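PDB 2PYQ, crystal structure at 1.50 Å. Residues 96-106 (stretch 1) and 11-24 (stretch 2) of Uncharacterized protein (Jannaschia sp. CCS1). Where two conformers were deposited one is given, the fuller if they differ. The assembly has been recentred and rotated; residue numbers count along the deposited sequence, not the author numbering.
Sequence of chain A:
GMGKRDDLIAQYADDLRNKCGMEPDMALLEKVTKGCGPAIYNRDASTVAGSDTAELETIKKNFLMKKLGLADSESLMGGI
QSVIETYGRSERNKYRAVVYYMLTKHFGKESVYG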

# COMPACT_ATOMS: atom_id res chain seq x y z
N ARG A 96 -0.45 -4.81 -1.65
CA ARG A 96 -1.32 -3.73 -1.77
C ARG A 96 -1.39 -2.90 -0.39
O ARG A 96 -1.39 -1.67 -0.44
CB ARG A 96 -2.71 -4.24 -2.09
CG ARG A 96 -3.78 -3.16 -2.19
CD ARG A 96 -5.14 -3.75 -2.57
NE ARG A 96 -5.21 -4.07 -4.02
CZ ARG A 96 -4.88 -5.25 -4.58
NH1 ARG A 96 -4.47 -6.32 -3.87
NH2 ARG A 96 -4.99 -5.37 -5.91
N ALA A 97 -1.32 -3.58 0.76
CA ALA A 97 -1.25 -2.89 2.06
C ALA A 97 -0.03 -1.98 2.14
O ALA A 97 -0.14 -0.86 2.65
CB ALA A 97 -1.26 -3.91 3.24
N VAL A 98 1.11 -2.44 1.61
CA VAL A 98 2.34 -1.64 1.62
C VAL A 98 2.18 -0.43 0.71
O VAL A 98 2.55 0.69 1.09
CB VAL A 98 3.56 -2.48 1.23
CG1 VAL A 98 4.80 -1.59 1.12
CG2 VAL A 98 3.77 -3.62 2.25
N VAL A 99 1.59 -0.63 -0.46
CA VAL A 99 1.33 0.49 -1.40
C VAL A 99 0.38 1.51 -0.78
O VAL A 99 0.63 2.72 -0.84
CB VAL A 99 0.79 -0.03 -2.75
CG1 VAL A 99 0.35 1.14 -3.67
CG2 VAL A 99 1.85 -0.90 -3.41
N TYR A 100 -0.70 1.03 -0.18
CA TYR A 100 -1.69 1.91 0.49
C TYR A 100 -1.06 2.67 1.65
O TYR A 100 -1.31 3.85 1.81
CB TYR A 100 -2.94 1.13 0.90
CG TYR A 100 -3.88 0.77 -0.27
CD1 TYR A 100 -3.46 0.81 -1.61
CD2 TYR A 100 -5.18 0.31 -0.00
CE1 TYR A 100 -4.30 0.48 -2.66
CE2 TYR A 100 -6.05 -0.06 -1.07
CZ TYR A 100 -5.59 0.05 -2.40
OH TYR A 100 -6.42 -0.30 -3.47
N TYR A 101 -0.23 2.01 2.44
CA TYR A 101 0.48 2.63 3.55
C TYR A 101 1.35 3.77 3.00
O TYR A 101 1.32 4.88 3.51
CB TYR A 101 1.35 1.60 4.28
CG TYR A 101 2.27 2.19 5.33
CD1 TYR A 101 3.53 2.73 4.99
CD2 TYR A 101 1.90 2.22 6.67
CE1 TYR A 101 4.37 3.28 5.93
CE2 TYR A 101 2.74 2.75 7.64
CZ TYR A 101 3.97 3.29 7.27
OH TYR A 101 4.78 3.84 8.24
N MSE A 102 2.13 3.46 1.96
CA MSE A 102 3.05 4.47 1.37
C MSE A 102 2.28 5.66 0.80
O MSE A 102 2.71 6.79 0.98
CB MSE A 102 4.00 3.85 0.34
CG MSE A 102 5.14 3.09 0.97
SE MSE A 102 6.51 2.68 -0.37
CE MSE A 102 5.63 1.47 -0.78
N LEU A 103 1.17 5.42 0.13
CA LEU A 103 0.36 6.52 -0.41
C LEU A 103 -0.23 7.38 0.72
O LEU A 103 -0.25 8.61 0.63
CB LEU A 103 -0.77 6.01 -1.30
CG LEU A 103 -0.30 5.39 -2.64
CD1 LEU A 103 -1.42 4.64 -3.28
CD2 LEU A 103 0.25 6.49 -3.56
N THR A 104 -0.73 6.74 1.77
CA THR A 104 -1.27 7.47 2.94
C THR A 104 -0.22 8.41 3.56
O THR A 104 -0.51 9.61 3.82
CB THR A 104 -1.82 6.47 3.99
OG1 THR A 104 -2.84 5.66 3.39
CG2 THR A 104 -2.43 7.21 5.15
N LYS A 105 0.98 7.87 3.80
CA LYS A 105 2.16 8.68 4.20
C LYS A 105 2.50 9.81 3.22
O LYS A 105 2.70 10.91 3.63
CB LYS A 105 3.39 7.81 4.42
CG LYS A 105 3.40 6.94 5.60
CD LYS A 105 2.90 7.58 6.70
CE LYS A 105 3.74 7.36 7.82
NZ LYS A 105 3.95 8.67 8.50
N HIS A 106 2.56 9.47 1.94
CA HIS A 106 2.98 10.40 0.89
C HIS A 106 2.09 11.62 0.79
O HIS A 106 2.58 12.72 0.62
CB HIS A 106 3.00 9.68 -0.46
CG HIS A 106 3.34 10.54 -1.61
ND1 HIS A 106 4.66 10.84 -1.94
CD2 HIS A 106 2.58 11.14 -2.56
CE1 HIS A 106 4.66 11.63 -3.01
NE2 HIS A 106 3.42 11.83 -3.39
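Stretch 2 (11-24) QYADDLRNKCGMEP

Stretch 2 packs on the helix 96-106 first as a helix and then as an extended tail. Residues 11-18 continue a helix that begins earlier in the chain; its axis crosses that of stretch 1 at -53°, with the N-to-C directions 53° apart and a closest approach of 9.8 Å. The backbones come nearest where Val98 CA lies 5.9 Å from Tyr12 CA. Past the helix the chain turns at Gly21, whose positive phi (65°) is readily adopted by glycine, and Met22 N returns to Leu16 O at 3.0 Å in a backbone hydrogen bond. Met22, Glu23 and Pro24 then run in extended conformation, so that the tail reaches residues of stretch 1 further along its helix. Together the two stretches bury 495 Å², and no direct hydrogen bond joins them among the atoms modelled.

Val98, with 81 Å² covered, is the most deeply engaged residue. Its t rotamer places CG2 3.6 Å from Tyr12 CB and CG1 3.8 Å from Leu16 CD2, so that its two methyls meet successive turns of the opposing helix. One residue earlier, Ala97 CB sits over a face of the Tyr12 ring, 3.3 Å from Tyr12 CE2, in a CH-pi contact; Ala97 CB lies 3.8 Å from the centroid of the Tyr12 ring, 29° off the ring normal. Water 1 ties the same pair at their polar atoms, 2.9 Å from Tyr12 OH and accepting from Ala97 N at 3.0 Å.

Tyr101 (72 Å²) points toward stretch 2 and is touched by both its helix and its tail. Leu16 CD1 lies over one ring face, 18° off the normal, in a second CH-pi contact, while Leu16 CD2 approaches Tyr101 CD1 to 3.6 Å. Near the ring plane, Met22 CE stands 4.0 Å from Tyr101 CE1. The hydroxyl reaches the tail, with Tyr101 OH 3.7 Å from Pro24 C, and water 2 bridges the two chain segments, 2.6 Å from Tyr101 OH and donating to Glu23 O at 2.6 Å.

Leu16 is thus shared by Val98, Tyr101 and Met102, the last through Met102 CG at 3.8 Å from Leu16 CD2. Selenomethionine Met102 leaves its backbone sideways, but its end swings nearer to stretch 2, bringing Met102 SE 3.6 Å from Cys20 SG. Selenomethionine Met22 packs beside it, Met22 SE 3.8 Å from Met102 CG, and its methyl closes the contact at the far end, Met22 CE 4.2 Å from Lys105 CG.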

# COMPACT_ATOMS: atom_id res chain seq x y z
N GLN A 11 5.73 -9.30 7.20
CA GLN A 11 6.28 -9.15 5.85
C GLN A 11 6.15 -7.70 5.36
O GLN A 11 7.09 -7.15 4.79
CB GLN A 11 5.61 -10.10 4.85
CG GLN A 11 6.29 -10.09 3.47
CD GLN A 11 7.75 -10.48 3.53
OE1 GLN A 11 8.11 -11.52 4.13
NE2 GLN A 11 8.63 -9.66 2.95
N TYR A 12 4.97 -7.10 5.57
CA TYR A 12 4.77 -5.69 5.17
C TYR A 12 5.79 -4.76 5.85
O TYR A 12 6.34 -3.88 5.21
CB TYR A 12 3.37 -5.19 5.52
CG TYR A 12 2.22 -5.96 4.93
CD1 TYR A 12 2.35 -6.74 3.77
CD2 TYR A 12 0.94 -5.86 5.51
CE1 TYR A 12 1.26 -7.44 3.23
CE2 TYR A 12 -0.13 -6.53 4.98
CZ TYR A 12 0.02 -7.31 3.85
OH TYR A 12 -1.04 -7.97 3.31
N ALA A 13 5.99 -4.96 7.16
CA ALA A 13 6.94 -4.18 7.95
C ALA A 13 8.38 -4.36 7.42
O ALA A 13 9.13 -3.38 7.28
CB ALA A 13 6.88 -4.54 9.42
N ASP A 14 8.74 -5.61 7.09
CA ASP A 14 10.05 -5.93 6.55
C ASP A 14 10.25 -5.25 5.18
O ASP A 14 11.31 -4.64 4.96
CB ASP A 14 10.23 -7.46 6.49
CG ASP A 14 11.71 -7.87 6.39
OD1 ASP A 14 12.35 -7.57 5.37
OD2 ASP A 14 12.24 -8.51 7.36
N ASP A 15 9.27 -5.32 4.29
CA ASP A 15 9.31 -4.63 2.99
C ASP A 15 9.49 -3.12 3.17
O ASP A 15 10.33 -2.51 2.50
CB ASP A 15 8.04 -4.86 2.15
CG ASP A 15 7.99 -6.22 1.48
OD1 ASP A 15 8.88 -7.09 1.73
OD2 ASP A 15 7.04 -6.41 0.66
N LEU A 16 8.72 -2.52 4.07
CA LEU A 16 8.83 -1.06 4.30
C LEU A 16 10.25 -0.67 4.74
O LEU A 16 10.83 0.23 4.17
CB LEU A 16 7.80 -0.57 5.29
CG LEU A 16 6.41 -0.48 4.66
CD1 LEU A 16 5.35 -0.45 5.77
CD2 LEU A 16 6.26 0.73 3.73
N ARG A 17 10.81 -1.40 5.71
CA ARG A 17 12.14 -1.10 6.20
C ARG A 17 13.24 -1.44 5.20
O ARG A 17 14.06 -0.58 4.85
CB ARG A 17 12.40 -1.76 7.56
CG ARG A 17 13.76 -1.37 8.20
CD ARG A 17 13.86 -1.74 9.69
NE ARG A 17 13.09 -0.84 10.58
CZ ARG A 17 13.55 0.29 11.13
NH1 ARG A 17 14.76 0.76 10.90
NH2 ARG A 17 12.73 1.00 11.94
N ASN A 18 13.22 -2.68 4.72
CA ASN A 18 14.35 -3.22 3.94
C ASN A 18 14.27 -3.14 2.44
O ASN A 18 15.29 -3.37 1.77
CB ASN A 18 14.60 -4.66 4.40
CG ASN A 18 15.01 -4.71 5.86
OD1 ASN A 18 15.88 -3.93 6.31
ND2 ASN A 18 14.42 -5.62 6.61
N LYS A 19 13.10 -2.88 1.88
CA LYS A 19 12.95 -2.61 0.45
C LYS A 19 12.73 -1.12 0.17
O LYS A 19 13.41 -0.55 -0.67
CB LYS A 19 11.84 -3.44 -0.19
CG LYS A 19 12.16 -4.91 -0.21
CD LYS A 19 11.02 -5.70 -0.83
CE LYS A 19 11.32 -7.19 -0.79
NZ LYS A 19 10.17 -8.05 -1.20
N CYS A 20 11.81 -0.50 0.90
CA CYS A 20 11.46 0.92 0.70
C CYS A 20 12.28 1.92 1.53
O CYS A 20 12.11 3.13 1.32
CB CYS A 20 9.97 1.12 0.99
SG CYS A 20 8.86 -0.05 0.13
N GLY A 21 13.11 1.48 2.47
CA GLY A 21 13.93 2.36 3.29
C GLY A 21 13.19 3.30 4.22
O GLY A 21 13.64 4.44 4.43
N MSE A 22 12.09 2.83 4.82
CA MSE A 22 11.26 3.63 5.72
C MSE A 22 11.06 2.94 7.06
O MSE A 22 10.90 1.72 7.09
CB MSE A 22 9.85 3.80 5.11
CG MSE A 22 9.82 4.37 3.74
SE MSE A 22 7.97 4.40 3.16
CE MSE A 22 7.19 5.60 4.31
N GLU A 23 10.99 3.71 8.14
CA GLU A 23 10.73 3.16 9.47
C GLU A 23 9.22 2.93 9.52
O GLU A 23 8.46 3.91 9.42
CB GLU A 23 11.13 4.15 10.56
N PRO A 24 8.78 1.67 9.64
CA PRO A 24 7.32 1.49 9.62
C PRO A 24 6.60 1.98 10.88
O PRO A 24 7.08 1.73 12.01
CB PRO A 24 7.17 -0.03 9.44
CG PRO A 24 8.41 -0.60 9.94
CD PRO A 24 9.50 0.42 9.80
O HOH W 1 -1.65 -6.57 0.84
O HOH W 2 7.04 4.95 7.45